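Side-chain contacts in ebony (Drosophila melanogaster, PDB 6DYM), which probably joins beta-alanine to dopamine and other amines through the amide-forming C-terminal condensation domain of this insect nonribosomal peptide synthetase: residues A29-W34 against F97-F102; D46-I51 against T75-D80; L93-E98 against R195-A200; M125-K130 against I137-F142. All blocks are in the same frame, centred on the assembly; numbering follows the deposited sequence.

Contact 1. Residues A29-W34 against F97-F102; sequences ADLEQW and FEFLEF
L31 reaches out of the loop that follows helix 14-25 and puts both of its methyl groups against the ring of F99 on helix 93-111. Its CB points toward the helix but, like CG, stays more than 4.5 Å from F99, so the work is left to the two branches. With CG anti to the carbonyl carbon (chi1 -69°) and CD1 extended beyond it, CD1 arrives at the ring edge, near its plane: 3.7 Å from F99 CD2. CD2 of L31 makes the second touch, 4.1 Å from F99 CE2. The L31 and F99 side chains meet at about a right angle. CD1 also grazes L100, one residue further along the helix, with L31 CD1 to L100 CD2 at 4.5 Å. A side chain of the loop ties back to its backbone: Q33 NE2 donates to D30 O over 3.0 Å, nearly straight at 164°. Beyond L31, F99 packs against the rings of Y188 and F197, so the leucine tip borders a group of aromatic rings. This is a small, wholly apolar loop-to-helix contact, tying a connecting loop to helix 93-111 of a mixed alpha/beta fold consistent with the GNAT type.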
loop_
_atom_site.group_PDB
_atom_site.type_symbol
_atom_site.label_atom_id
_atom_site.label_comp_id
_atom_site.label_asym_id
_atom_site.label_seq_id
_atom_site.Cartn_x
_atom_site.Cartn_y
_atom_site.Cartn_z
ATOM N N ALA A 29 7.939 8.906 -0.628
ATOM C CA ALA A 29 6.776 8.582 -1.446
ATOM C C ALA A 29 6.693 9.460 -2.694
ATOM O O ALA A 29 6.930 10.671 -2.650
ATOM C CB ALA A 29 5.502 8.711 -0.620
ATOM N N ASP A 30 6.331 8.834 -3.816
ATOM C CA ASP A 30 6.396 9.510 -5.104
ATOM C C ASP A 30 5.318 10.576 -5.266
ATOM O O ASP A 30 5.518 11.524 -6.029
ATOM C CB ASP A 30 6.309 8.476 -6.227
ATOM C CG ASP A 30 7.436 7.450 -6.159
ATOM O OD1 ASP A 30 7.425 6.605 -5.235
ATOM O OD2 ASP A 30 8.335 7.494 -7.028
ATOM N N LEU A 31 4.196 10.459 -4.558
ATOM C CA LEU A 31 3.142 11.462 -4.655
ATOM C C LEU A 31 3.317 12.584 -3.639
ATOM O O LEU A 31 3.168 13.760 -3.986
ATOM C CB LEU A 31 1.776 10.806 -4.463
ATOM C CG LEU A 31 1.323 9.887 -5.593
ATOM C CD1 LEU A 31 -0.005 9.248 -5.226
ATOM C CD2 LEU A 31 1.218 10.656 -6.910
ATOM N N GLU A 32 3.639 12.241 -2.389
ATOM C CA GLU A 32 3.760 13.243 -1.335
ATOM C C GLU A 32 4.929 14.195 -1.551
ATOM O O GLU A 32 4.916 15.294 -0.988
ATOM C CB GLU A 32 3.906 12.563 0.026
ATOM C CG GLU A 32 2.673 11.813 0.469
ATOM C CD GLU A 32 2.713 10.344 0.096
ATOM O OE1 GLU A 32 2.768 10.031 -1.114
ATOM O OE2 GLU A 32 2.688 9.499 1.015
ATOM N N GLN A 33 5.937 13.804 -2.339
ATOM C CA GLN A 33 7.058 14.705 -2.587
ATOM C C GLN A 33 6.605 15.971 -3.299
ATOM O O GLN A 33 7.260 17.013 -3.191
ATOM C CB GLN A 33 8.139 14.000 -3.407
ATOM C CG GLN A 33 7.723 13.700 -4.834
ATOM C CD GLN A 33 8.810 13.006 -5.636
ATOM O OE1 GLN A 33 9.982 13.376 -5.571
ATOM N NE2 GLN A 33 8.423 11.985 -6.387
ATOM N N TRP A 34 5.494 15.904 -4.028
ATOM C CA TRP A 34 4.983 17.060 -4.747
ATOM C C TRP A 34 4.043 17.910 -3.905
ATOM O O TRP A 34 3.684 19.014 -4.327
ATOM C CB TRP A 34 4.284 16.603 -6.033
ATOM C CG TRP A 34 5.165 15.719 -6.868
ATOM C CD1 TRP A 34 4.986 14.392 -7.127
ATOM C CD2 TRP A 34 6.377 16.099 -7.530
ATOM N NE1 TRP A 34 6.011 13.922 -7.919
ATOM C CE2 TRP A 34 6.877 14.950 -8.179
ATOM C CE3 TRP A 34 7.088 17.299 -7.639
ATOM C CZ2 TRP A 34 8.056 14.968 -8.926
ATOM C CZ3 TRP A 34 8.255 17.315 -8.381
ATOM C CH2 TRP A 34 8.727 16.156 -9.017
ATOM N N PHE A 97 -5.130 10.364 -0.770
ATOM C CA PHE A 97 -6.197 9.371 -0.707
ATOM C C PHE A 97 -7.333 9.693 -1.670
ATOM O O PHE A 97 -7.951 8.775 -2.222
ATOM C CB PHE A 97 -6.721 9.251 0.721
ATOM C CG PHE A 97 -5.815 8.469 1.624
ATOM C CD1 PHE A 97 -5.973 7.101 1.770
ATOM C CD2 PHE A 97 -4.791 9.097 2.311
ATOM C CE1 PHE A 97 -5.132 6.376 2.597
ATOM C CE2 PHE A 97 -3.946 8.377 3.141
ATOM C CZ PHE A 97 -4.117 7.015 3.283
ATOM N N GLU A 98 -7.625 10.977 -1.893
ATOM C CA GLU A 98 -8.655 11.312 -2.870
ATOM C C GLU A 98 -8.199 10.965 -4.282
ATOM O O GLU A 98 -9.000 10.501 -5.102
ATOM C CB GLU A 98 -9.026 12.789 -2.758
ATOM C CG GLU A 98 -9.766 13.131 -1.470
ATOM C CD GLU A 98 -10.288 14.558 -1.445
ATOM O OE1 GLU A 98 -9.918 15.352 -2.335
ATOM O OE2 GLU A 98 -11.065 14.889 -0.524
ATOM N N PHE A 99 -6.912 11.168 -4.582
ATOM C CA PHE A 99 -6.390 10.778 -5.889
ATOM C C PHE A 99 -6.439 9.267 -6.076
ATOM O O PHE A 99 -6.767 8.782 -7.165
ATOM C CB PHE A 99 -4.958 11.288 -6.059
ATOM C CG PHE A 99 -4.260 10.751 -7.283
ATOM C CD1 PHE A 99 -4.775 10.985 -8.550
ATOM C CD2 PHE A 99 -3.079 10.029 -7.169
ATOM C CE1 PHE A 99 -4.136 10.502 -9.682
ATOM C CE2 PHE A 99 -2.436 9.541 -8.296
ATOM C CZ PHE A 99 -2.967 9.780 -9.555
ATOM N N LEU A 100 -6.106 8.502 -5.030
ATOM C CA LEU A 100 -6.190 7.049 -5.138
ATOM C C LEU A 100 -7.633 6.597 -5.355
ATOM O O LEU A 100 -7.889 5.680 -6.143
ATOM C CB LEU A 100 -5.588 6.393 -3.896
ATOM C CG LEU A 100 -4.092 6.670 -3.680
ATOM C CD1 LEU A 100 -3.589 6.022 -2.398
ATOM C CD2 LEU A 100 -3.274 6.214 -4.873
ATOM N N GLU A 101 -8.592 7.238 -4.683
ATOM C CA GLU A 101 -9.992 6.908 -4.943
ATOM C C GLU A 101 -10.396 7.316 -6.357
ATOM O O GLU A 101 -11.179 6.615 -7.011
ATOM C CB GLU A 101 -10.894 7.569 -3.899
ATOM C CG GLU A 101 -12.396 7.292 -4.078
ATOM C CD GLU A 101 -12.762 5.815 -3.972
ATOM O OE1 GLU A 101 -13.876 5.452 -4.409
ATOM O OE2 GLU A 101 -11.945 5.013 -3.459
ATOM N N PHE A 102 -9.857 8.436 -6.850
ATOM C CA PHE A 102 -10.066 8.824 -8.245
ATOM C C PHE A 102 -9.634 7.707 -9.191
ATOM O O PHE A 102 -10.332 7.403 -10.168
ATOM C CB PHE A 102 -9.299 10.125 -8.519
ATOM C CG PHE A 102 -9.169 10.491 -9.980
ATOM C CD1 PHE A 102 -10.101 11.326 -10.588
ATOM C CD2 PHE A 102 -8.080 10.052 -10.727
ATOM C CE1 PHE A 102 -9.972 11.687 -11.920
ATOM C CE2 PHE A 102 -7.944 10.408 -12.066
ATOM C CZ PHE A 102 -8.890 11.230 -12.662
#

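Contact 2. Residues D46-I51 against T75-D80; sequences DILNDI and TALNFD
The ring of F79 meets I51 at its edge: CD1 of I51 comes in near the ring plane, 4.1 Å from CE2 of F79. A flat partner from outside the pair is F123 of strand 119-127, its ring at about 20° to that of F79. V54, L55 and R58, further along helix 41-58, and E84 and P85 in the loop after the strand, also touch F79, so the phenyl group is held from several directions. I51 gets its tip there with CG1 in the crowded position between the backbone N and the carbonyl carbon (chi1 67°), and from there CD1 extends toward the strand.

The second pair is a plain methyl-to-methyl touch. L48 CD2 and L77 CD1 meet tip to tip at 3.7 Å, the two side chains crossing at about a right angle. L48 does not aim its CB at the strand; the isobutyl group reaches across instead, helping to span the 10.1 Å between the CA atoms of L48 and L77. No hydrogen bond crosses the contact, and all four side chains are buried, leaving dispersion and the exclusion of water to hold it.

L77 and F79 alternate with A76 and N78, and so share the face of strand 71-80 that helix 41-58 covers. The apolar layer continues beyond the pair: L48 also packs on I18 and I21 of helix 14-25, while I51 and L77 both touch F123 on the neighbouring strand 119-127.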
loop_
_atom_site.group_PDB
_atom_site.type_symbol
_atom_site.label_atom_id
_atom_site.label_comp_id
_atom_site.label_asym_id
_atom_site.label_seq_id
_atom_site.Cartn_x
_atom_site.Cartn_y
_atom_site.Cartn_z
ATOM N N ASP A 46 -0.530 8.995 12.515
ATOM C CA ASP A 46 -1.878 9.300 12.982
ATOM C C ASP A 46 -2.909 8.417 12.291
ATOM O O ASP A 46 -3.837 7.913 12.936
ATOM C CB ASP A 46 -2.205 10.777 12.747
ATOM C CG ASP A 46 -1.522 11.700 13.747
ATOM O OD1 ASP A 46 -0.811 11.203 14.648
ATOM O OD2 ASP A 46 -1.689 12.932 13.625
ATOM N N ILE A 47 -2.762 8.222 10.978
ATOM C CA ILE A 47 -3.690 7.365 10.241
ATOM C C ILE A 47 -3.589 5.926 10.738
ATOM O O ILE A 47 -4.604 5.256 10.968
ATOM C CB ILE A 47 -3.420 7.458 8.727
ATOM C CG1 ILE A 47 -3.909 8.800 8.173
ATOM C CG2 ILE A 47 -4.080 6.304 7.992
ATOM C CD1 ILE A 47 -3.257 9.197 6.857
ATOM N N LEU A 48 -2.360 5.433 10.918
ATOM C CA LEU A 48 -2.174 4.049 11.341
ATOM C C LEU A 48 -2.707 3.819 12.750
ATOM O O LEU A 48 -3.335 2.788 13.021
ATOM C CB LEU A 48 -0.695 3.673 11.264
ATOM C CG LEU A 48 -0.203 3.243 9.881
ATOM C CD1 LEU A 48 1.280 2.907 9.909
ATOM C CD2 LEU A 48 -1.020 2.068 9.361
ATOM N N ASN A 49 -2.460 4.761 13.663
ATOM C CA ASN A 49 -2.989 4.626 15.016
ATOM C C ASN A 49 -4.513 4.628 15.013
ATOM O O ASN A 49 -5.145 3.904 15.790
ATOM C CB ASN A 49 -2.448 5.746 15.905
ATOM C CG ASN A 49 -1.013 5.501 16.347
ATOM O OD1 ASN A 49 -0.642 4.383 16.708
ATOM N ND2 ASN A 49 -0.203 6.553 16.330
ATOM N N ASP A 50 -5.120 5.419 14.125
ATOM C CA ASP A 50 -6.576 5.489 14.067
ATOM C C ASP A 50 -7.198 4.173 13.611
ATOM O O ASP A 50 -8.324 3.854 14.010
ATOM C CB ASP A 50 -7.010 6.621 13.138
ATOM C CG ASP A 50 -7.058 7.962 13.841
ATOM O OD1 ASP A 50 -6.778 8.003 15.058
ATOM O OD2 ASP A 50 -7.378 8.972 13.176
ATOM N N ILE A 51 -6.498 3.405 12.776
ATOM C CA ILE A 51 -7.042 2.170 12.219
ATOM C C ILE A 51 -6.444 0.928 12.852
ATOM O O ILE A 51 -6.825 -0.188 12.470
ATOM C CB ILE A 51 -6.863 2.121 10.688
ATOM C CG1 ILE A 51 -5.379 2.020 10.325
ATOM C CG2 ILE A 51 -7.481 3.339 10.041
ATOM C CD1 ILE A 51 -5.118 1.722 8.855
ATOM N N THR A 75 6.312 -5.185 6.206
ATOM C CA THR A 75 4.922 -5.374 6.591
ATOM C C THR A 75 4.013 -5.141 5.390
ATOM O O THR A 75 4.302 -4.315 4.519
ATOM C CB THR A 75 4.523 -4.458 7.761
ATOM O OG1 THR A 75 3.237 -4.854 8.253
ATOM C CG2 THR A 75 4.464 -2.989 7.331
ATOM N N ALA A 76 2.916 -5.892 5.360
ATOM C CA ALA A 76 1.899 -5.783 4.319
ATOM C C ALA A 76 0.553 -5.580 5.001
ATOM O O ALA A 76 0.072 -6.475 5.705
ATOM C CB ALA A 76 1.880 -7.025 3.430
ATOM N N LEU A 77 -0.046 -4.411 4.801
ATOM C CA LEU A 77 -1.326 -4.060 5.407
ATOM C C LEU A 77 -2.421 -4.180 4.354
ATOM O O LEU A 77 -2.334 -3.557 3.292
ATOM C CB LEU A 77 -1.279 -2.645 5.986
ATOM C CG LEU A 77 -0.064 -2.348 6.870
ATOM C CD1 LEU A 77 -0.184 -0.975 7.513
ATOM C CD2 LEU A 77 0.100 -3.429 7.934
ATOM N N ASN A 78 -3.440 -4.987 4.647
ATOM C CA ASN A 78 -4.489 -5.309 3.695
ATOM C C ASN A 78 -5.852 -5.155 4.343
ATOM O O ASN A 78 -6.015 -5.379 5.545
ATOM C CB ASN A 78 -4.345 -6.735 3.172
ATOM C CG ASN A 78 -2.969 -7.008 2.636
ATOM O OD1 ASN A 78 -2.506 -6.310 1.742
ATOM N ND2 ASN A 78 -2.294 -8.013 3.190
ATOM N N PHE A 79 -6.831 -4.789 3.516
ATOM C CA PHE A 79 -8.235 -4.740 3.893
ATOM C C PHE A 79 -9.069 -5.365 2.783
ATOM O O PHE A 79 -8.660 -5.412 1.620
ATOM C CB PHE A 79 -8.735 -3.308 4.109
ATOM C CG PHE A 79 -8.439 -2.745 5.463
ATOM C CD1 PHE A 79 -8.980 -3.317 6.601
ATOM C CD2 PHE A 79 -7.656 -1.611 5.594
ATOM C CE1 PHE A 79 -8.723 -2.786 7.843
ATOM C CE2 PHE A 79 -7.394 -1.074 6.836
ATOM C CZ PHE A 79 -7.930 -1.660 7.959
ATOM N N ASP A 80 -10.244 -5.849 3.158
ATOM C CA ASP A 80 -11.301 -6.055 2.182
ATOM C C ASP A 80 -11.657 -4.705 1.573
ATOM O O ASP A 80 -12.052 -3.782 2.291
ATOM C CB ASP A 80 -12.515 -6.693 2.860
ATOM C CG ASP A 80 -13.623 -7.065 1.879
ATOM O OD1 ASP A 80 -13.745 -6.432 0.809
ATOM O OD2 ASP A 80 -14.388 -8.000 2.189
#

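Contact 3. Residues L93-E98 against R195-A200; sequences LLIVFE and RPFGDA
I95 CG2 carries the tight part of this contact: it presses on the pyrrolidine ring of P196, 3.6 Å from P196 CG and 3.9 Å from P196 CB. The torsion at CA explains the choice of branch. With CG2 anti to the backbone N, the methyl is the arm that leans on the proline, while CD1 at the end of the other branch stays more than 4.5 Å from it. The same CG2 also approaches F197, 4.3 Å from CZ, obliquely to the ring. P196 CG also lies over the centre of the F197 ring, 4.2 Å above its plane. One methyl of the helix thus settles against two neighbouring rings at once.

Away from that point the contact slackens quickly. V96 CG2 is still 4.6 Å from F197 CE1, and L94, R195 and D199 are exposed to solvent. What keeps the loop in shape is its own backbone, in two overlapping type I beta turns closed by G198 N to R195 O at 2.8 Å and A200 N to F197 O at 3.0 Å. N186 braces it from outside, taking a hydrogen bond from R195 NH1 on its carbonyl and giving one from its side-chain amide to A200 O.

The loop connects strand 178-184 to strand 205-212 and lays P196 and F197 against the first turns of helix 93-111. Elsewhere on the same helical segment, V96 packs on L35 in the loop before helix 41-58, whereas L93 turns to D43, Y44 and I47 on that helix.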
loop_
_atom_site.group_PDB
_atom_site.type_symbol
_atom_site.label_atom_id
_atom_site.label_comp_id
_atom_site.label_asym_id
_atom_site.label_seq_id
_atom_site.Cartn_x
_atom_site.Cartn_y
_atom_site.Cartn_z
ATOM N N LEU A 93 -2.237 14.677 3.186
ATOM C CA LEU A 93 -2.379 13.285 2.773
ATOM C C LEU A 93 -3.777 12.979 2.251
ATOM O O LEU A 93 -3.947 12.011 1.502
ATOM C CB LEU A 93 -2.050 12.348 3.937
ATOM C CG LEU A 93 -0.570 12.037 4.148
ATOM C CD1 LEU A 93 -0.394 10.893 5.134
ATOM C CD2 LEU A 93 0.071 11.705 2.821
ATOM N N LEU A 94 -4.779 13.774 2.638
ATOM C CA LEU A 94 -6.123 13.581 2.108
ATOM C C LEU A 94 -6.148 13.730 0.593
ATOM O O LEU A 94 -6.912 13.039 -0.086
ATOM C CB LEU A 94 -7.089 14.570 2.758
ATOM C CG LEU A 94 -8.533 14.551 2.249
ATOM C CD1 LEU A 94 -9.196 13.227 2.593
ATOM C CD2 LEU A 94 -9.326 15.722 2.822
ATOM N N ILE A 95 -5.324 14.625 0.049
ATOM C CA ILE A 95 -5.223 14.757 -1.400
ATOM C C ILE A 95 -4.736 13.453 -2.018
ATOM O O ILE A 95 -5.228 13.030 -3.073
ATOM C CB ILE A 95 -4.305 15.937 -1.762
ATOM C CG1 ILE A 95 -4.849 17.235 -1.157
ATOM C CG2 ILE A 95 -4.157 16.050 -3.280
ATOM C CD1 ILE A 95 -4.020 18.457 -1.481
ATOM N N VAL A 96 -3.770 12.793 -1.371
ATOM C CA VAL A 96 -3.274 11.508 -1.869
ATOM C C VAL A 96 -4.392 10.472 -1.879
ATOM O O VAL A 96 -4.602 9.766 -2.872
ATOM C CB VAL A 96 -2.073 11.028 -1.033
ATOM C CG1 VAL A 96 -1.695 9.613 -1.428
ATOM C CG2 VAL A 96 -0.889 11.956 -1.225
ATOM N N PHE A 97 -5.130 10.364 -0.770
ATOM C CA PHE A 97 -6.197 9.371 -0.707
ATOM C C PHE A 97 -7.333 9.693 -1.670
ATOM O O PHE A 97 -7.951 8.775 -2.222
ATOM C CB PHE A 97 -6.721 9.251 0.721
ATOM C CG PHE A 97 -5.815 8.469 1.624
ATOM C CD1 PHE A 97 -5.973 7.101 1.770
ATOM C CD2 PHE A 97 -4.791 9.097 2.311
ATOM C CE1 PHE A 97 -5.132 6.376 2.597
ATOM C CE2 PHE A 97 -3.946 8.377 3.141
ATOM C CZ PHE A 97 -4.117 7.015 3.283
ATOM N N GLU A 98 -7.625 10.977 -1.893
ATOM C CA GLU A 98 -8.655 11.312 -2.870
ATOM C C GLU A 98 -8.199 10.965 -4.282
ATOM O O GLU A 98 -9.000 10.501 -5.102
ATOM C CB GLU A 98 -9.026 12.789 -2.758
ATOM C CG GLU A 98 -9.766 13.131 -1.470
ATOM C CD GLU A 98 -10.288 14.558 -1.445
ATOM O OE1 GLU A 98 -9.918 15.352 -2.335
ATOM O OE2 GLU A 98 -11.065 14.889 -0.524
ATOM N N ARG A 195 -3.491 21.372 -9.831
ATOM C CA ARG A 195 -2.949 20.035 -10.019
ATOM C C ARG A 195 -1.885 19.785 -8.961
ATOM O O ARG A 195 -0.736 20.219 -9.127
ATOM C CB ARG A 195 -2.378 19.865 -11.430
ATOM C CG ARG A 195 -3.383 20.252 -12.512
ATOM C CD ARG A 195 -2.823 20.140 -13.929
ATOM N NE ARG A 195 -1.836 21.174 -14.223
ATOM C CZ ARG A 195 -0.598 20.932 -14.646
ATOM N NH1 ARG A 195 -0.188 19.682 -14.840
ATOM N NH2 ARG A 195 0.234 21.940 -14.883
ATOM N N PRO A 196 -2.215 19.110 -7.857
ATOM C CA PRO A 196 -1.261 19.007 -6.737
ATOM C C PRO A 196 0.029 18.286 -7.087
ATOM O O PRO A 196 1.065 18.568 -6.470
ATOM C CB PRO A 196 -2.058 18.249 -5.663
ATOM C CG PRO A 196 -3.171 17.568 -6.403
ATOM C CD PRO A 196 -3.502 18.460 -7.563
ATOM N N PHE A 197 0.005 17.360 -8.049
ATOM C CA PHE A 197 1.215 16.718 -8.552
ATOM C C PHE A 197 1.639 17.282 -9.905
ATOM O O PHE A 197 2.327 16.601 -10.671
ATOM C CB PHE A 197 1.023 15.202 -8.641
ATOM C CG PHE A 197 0.129 14.634 -7.569
ATOM C CD1 PHE A 197 0.515 14.665 -6.236
ATOM C CD2 PHE A 197 -1.096 14.069 -7.894
ATOM C CE1 PHE A 197 -0.307 14.149 -5.241
ATOM C CE2 PHE A 197 -1.928 13.550 -6.900
ATOM C CZ PHE A 197 -1.532 13.594 -5.573
ATOM N N GLY A 198 1.251 18.529 -10.204
ATOM C CA GLY A 198 1.474 19.079 -11.534
ATOM C C GLY A 198 2.935 19.242 -11.900
ATOM O O GLY A 198 3.290 19.201 -13.082
ATOM N N ASP A 199 3.805 19.425 -10.905
ATOM C CA ASP A 199 5.236 19.550 -11.162
ATOM C C ASP A 199 5.925 18.212 -11.415
ATOM O O ASP A 199 7.120 18.202 -11.732
ATOM C CB ASP A 199 5.923 20.257 -9.988
ATOM C CG ASP A 199 5.559 21.732 -9.896
ATOM O OD1 ASP A 199 5.336 22.366 -10.950
ATOM O OD2 ASP A 199 5.499 22.258 -8.765
ATOM N N ALA A 200 5.218 17.091 -11.278
ATOM C CA ALA A 200 5.834 15.796 -11.520
ATOM C C ALA A 200 6.103 15.607 -13.014
ATOM O O ALA A 200 5.387 16.156 -13.855
ATOM C CB ALA A 200 4.937 14.674 -11.000
#

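Contact 4. Residues M125-K130 against I137-F142; sequences MGTAEK and IACMHF
The beta-alpha-beta unit formed by strand 119-127, helix 133-153 and strand 158-163 is packed together here, with T127 and M125 of its first strand against C139 and M140 of its helix. Their short segments run close to antiparallel, at 150° with axes 9.1 Å apart, as expected when a helix carries the chain back between two parallel strands. The unit and the order of the surrounding strands are consistent with the acetyltransferase-like GNAT fold.

T127 is the middle of the contact. Its CG2 lies 3.8 Å from SG of C139 and 4.0 Å from CB of the same residue. The cysteine sulfur gets there by standing anti to its own backbone N (chi1 -167°). M140 is bent at chi2 and chi3, which brings its SD to 4.1 Å from T127 CG2 and its CE to 4.3 Å from SD of M125. M140 was modelled in two conformers, so these last two approaches hold for one of them.

The two ends of T127 have divided roles. While its methyl packs on the helix, OG1 hydrogen-bonds to OD1 of N136, just before the helical segment. Across the segments themselves there is no hydrogen bond: three sulfurs and two methyl groups (T127 CG2 and M140 CE) meet by dispersion, a soft and polarisable interface that implies shape fit, with little directional constraint on the methionine tips.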
loop_
_atom_site.group_PDB
_atom_site.type_symbol
_atom_site.label_atom_id
_atom_site.label_comp_id
_atom_site.label_asym_id
_atom_site.label_seq_id
_atom_site.Cartn_x
_atom_site.Cartn_y
_atom_site.Cartn_z
ATOM N N MET A 125 2.479 -1.385 1.819
ATOM C CA MET A 125 3.590 -2.325 1.890
ATOM C C MET A 125 4.844 -1.521 2.190
ATOM O O MET A 125 5.066 -0.474 1.574
ATOM C CB MET A 125 3.753 -3.100 0.577
ATOM C CG MET A 125 4.196 -4.541 0.743
ATOM S SD MET A 125 4.183 -5.464 -0.813
ATOM C CE MET A 125 2.774 -6.548 -0.593
ATOM N N GLY A 126 5.647 -1.987 3.133
ATOM C CA GLY A 126 6.856 -1.271 3.508
ATOM C C GLY A 126 7.920 -2.221 4.005
ATOM O O GLY A 126 7.624 -3.323 4.477
ATOM N N THR A 127 9.175 -1.789 3.889
ATOM C CA THR A 127 10.323 -2.534 4.385
ATOM C C THR A 127 11.168 -1.622 5.259
ATOM O O THR A 127 11.165 -0.401 5.084
ATOM C CB THR A 127 11.194 -3.070 3.250
ATOM O OG1 THR A 127 11.625 -1.970 2.441
ATOM C CG2 THR A 127 10.433 -4.069 2.397
ATOM N N ALA A 128 11.911 -2.231 6.182
ATOM C CA ALA A 128 12.723 -1.470 7.125
ATOM C C ALA A 128 13.793 -0.654 6.401
ATOM O O ALA A 128 14.301 -1.042 5.345
ATOM C CB ALA A 128 13.371 -2.411 8.142
ATOM N N GLU A 129 14.141 0.490 7.002
ATOM C CA GLU A 129 15.043 1.452 6.370
ATOM C C GLU A 129 16.434 0.878 6.111
ATOM O O GLU A 129 17.091 1.266 5.138
ATOM C CB GLU A 129 15.161 2.700 7.248
ATOM C CG GLU A 129 14.976 4.017 6.511
ATOM C CD GLU A 129 15.066 5.226 7.430
ATOM O OE1 GLU A 129 14.880 5.063 8.659
ATOM O OE2 GLU A 129 15.322 6.340 6.920
ATOM N N LYS A 130 16.904 -0.025 6.963
ATOM C CA LYS A 130 18.287 -0.480 6.930
ATOM C C LYS A 130 18.529 -1.610 5.938
ATOM O O LYS A 130 19.664 -2.080 5.826
ATOM C CB LYS A 130 18.743 -0.934 8.325
ATOM C CG LYS A 130 18.879 0.161 9.397
ATOM C CD LYS A 130 17.549 0.802 9.791
ATOM C CE LYS A 130 16.508 -0.256 10.154
ATOM N NZ LYS A 130 15.121 0.249 9.974
ATOM N N ILE A 137 14.748 -6.213 -2.123
ATOM C CA ILE A 137 14.134 -6.967 -3.210
ATOM C C ILE A 137 13.659 -8.331 -2.720
ATOM O O ILE A 137 12.564 -8.788 -3.072
ATOM C CB ILE A 137 15.124 -7.089 -4.381
ATOM C CG1 ILE A 137 15.209 -5.755 -5.127
ATOM C CG2 ILE A 137 14.729 -8.218 -5.322
ATOM C CD1 ILE A 137 13.985 -5.449 -5.970
ATOM N N ALA A 138 14.466 -9.002 -1.896
ATOM C CA ALA A 138 14.041 -10.288 -1.348
ATOM C C ALA A 138 12.774 -10.139 -0.512
ATOM O O ALA A 138 11.845 -10.947 -0.629
ATOM C CB ALA A 138 15.163 -10.908 -0.515
ATOM N N CYS A 139 12.716 -9.111 0.339
ATOM C CA CYS A 139 11.540 -8.924 1.182
ATOM C C CYS A 139 10.306 -8.608 0.341
ATOM O O CYS A 139 9.220 -9.140 0.600
ATOM C CB CYS A 139 11.802 -7.824 2.212
ATOM S SG CYS A 139 10.576 -7.736 3.544
ATOM N N MET A 140 10.457 -7.769 -0.689
ATOM C CA MET A 140 9.321 -7.448 -1.551
ATOM C C MET A 140 8.790 -8.692 -2.252
ATOM O O MET A 140 7.574 -8.923 -2.287
ATOM C CB MET A 140 9.719 -6.383 -2.574
ATOM C CG MET A 140 9.964 -5.004 -1.974
ATOM S SD MET A 140 8.489 -4.304 -1.200
ATOM C CE MET A 140 7.652 -3.628 -2.635
ATOM N N HIS A 141 9.688 -9.507 -2.821
ATOM C CA HIS A 141 9.262 -10.763 -3.438
ATOM C C HIS A 141 8.530 -11.641 -2.427
ATOM O O HIS A 141 7.517 -12.272 -2.751
ATOM C CB HIS A 141 10.470 -11.517 -4.014
ATOM C CG HIS A 141 10.882 -11.068 -5.388
ATOM N ND1 HIS A 141 10.103 -11.268 -6.507
ATOM C CD2 HIS A 141 12.005 -10.445 -5.821
ATOM C CE1 HIS A 141 10.720 -10.776 -7.567
ATOM N NE2 HIS A 141 11.876 -10.269 -7.178
ATOM N N PHE A 142 9.027 -11.683 -1.188
ATOM C CA PHE A 142 8.425 -12.532 -0.164
ATOM C C PHE A 142 7.029 -12.045 0.208
ATOM O O PHE A 142 6.087 -12.839 0.308
ATOM C CB PHE A 142 9.336 -12.568 1.066
ATOM C CG PHE A 142 8.874 -13.502 2.148
ATOM C CD1 PHE A 142 9.184 -14.852 2.099
ATOM C CD2 PHE A 142 8.147 -13.027 3.227
ATOM C CE1 PHE A 142 8.764 -15.713 3.102
ATOM C CE2 PHE A 142 7.725 -13.881 4.234
ATOM C CZ PHE A 142 8.032 -15.224 4.172
#

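Contact 2 is the most central of the four, and all its touching side chains are buried; contact 1 is largely buried too, whereas contacts 3 and 4 are only partly so. Contacts 1 and 3 work on successive turns of helix 93-111, their centres about 5 Å apart, and fasten two different loops to it. Contacts 2 and 4 lean on neighbouring strands, 71-80 and 119-127, linked by the backbone hydrogen bond between T75 and G126, with their helices on opposite faces of the sheet. No hydrogen bond crosses any of them. Aliphatic-to-aromatic contacts run through 1, 2 and 3; contact 4 relies on sulfur.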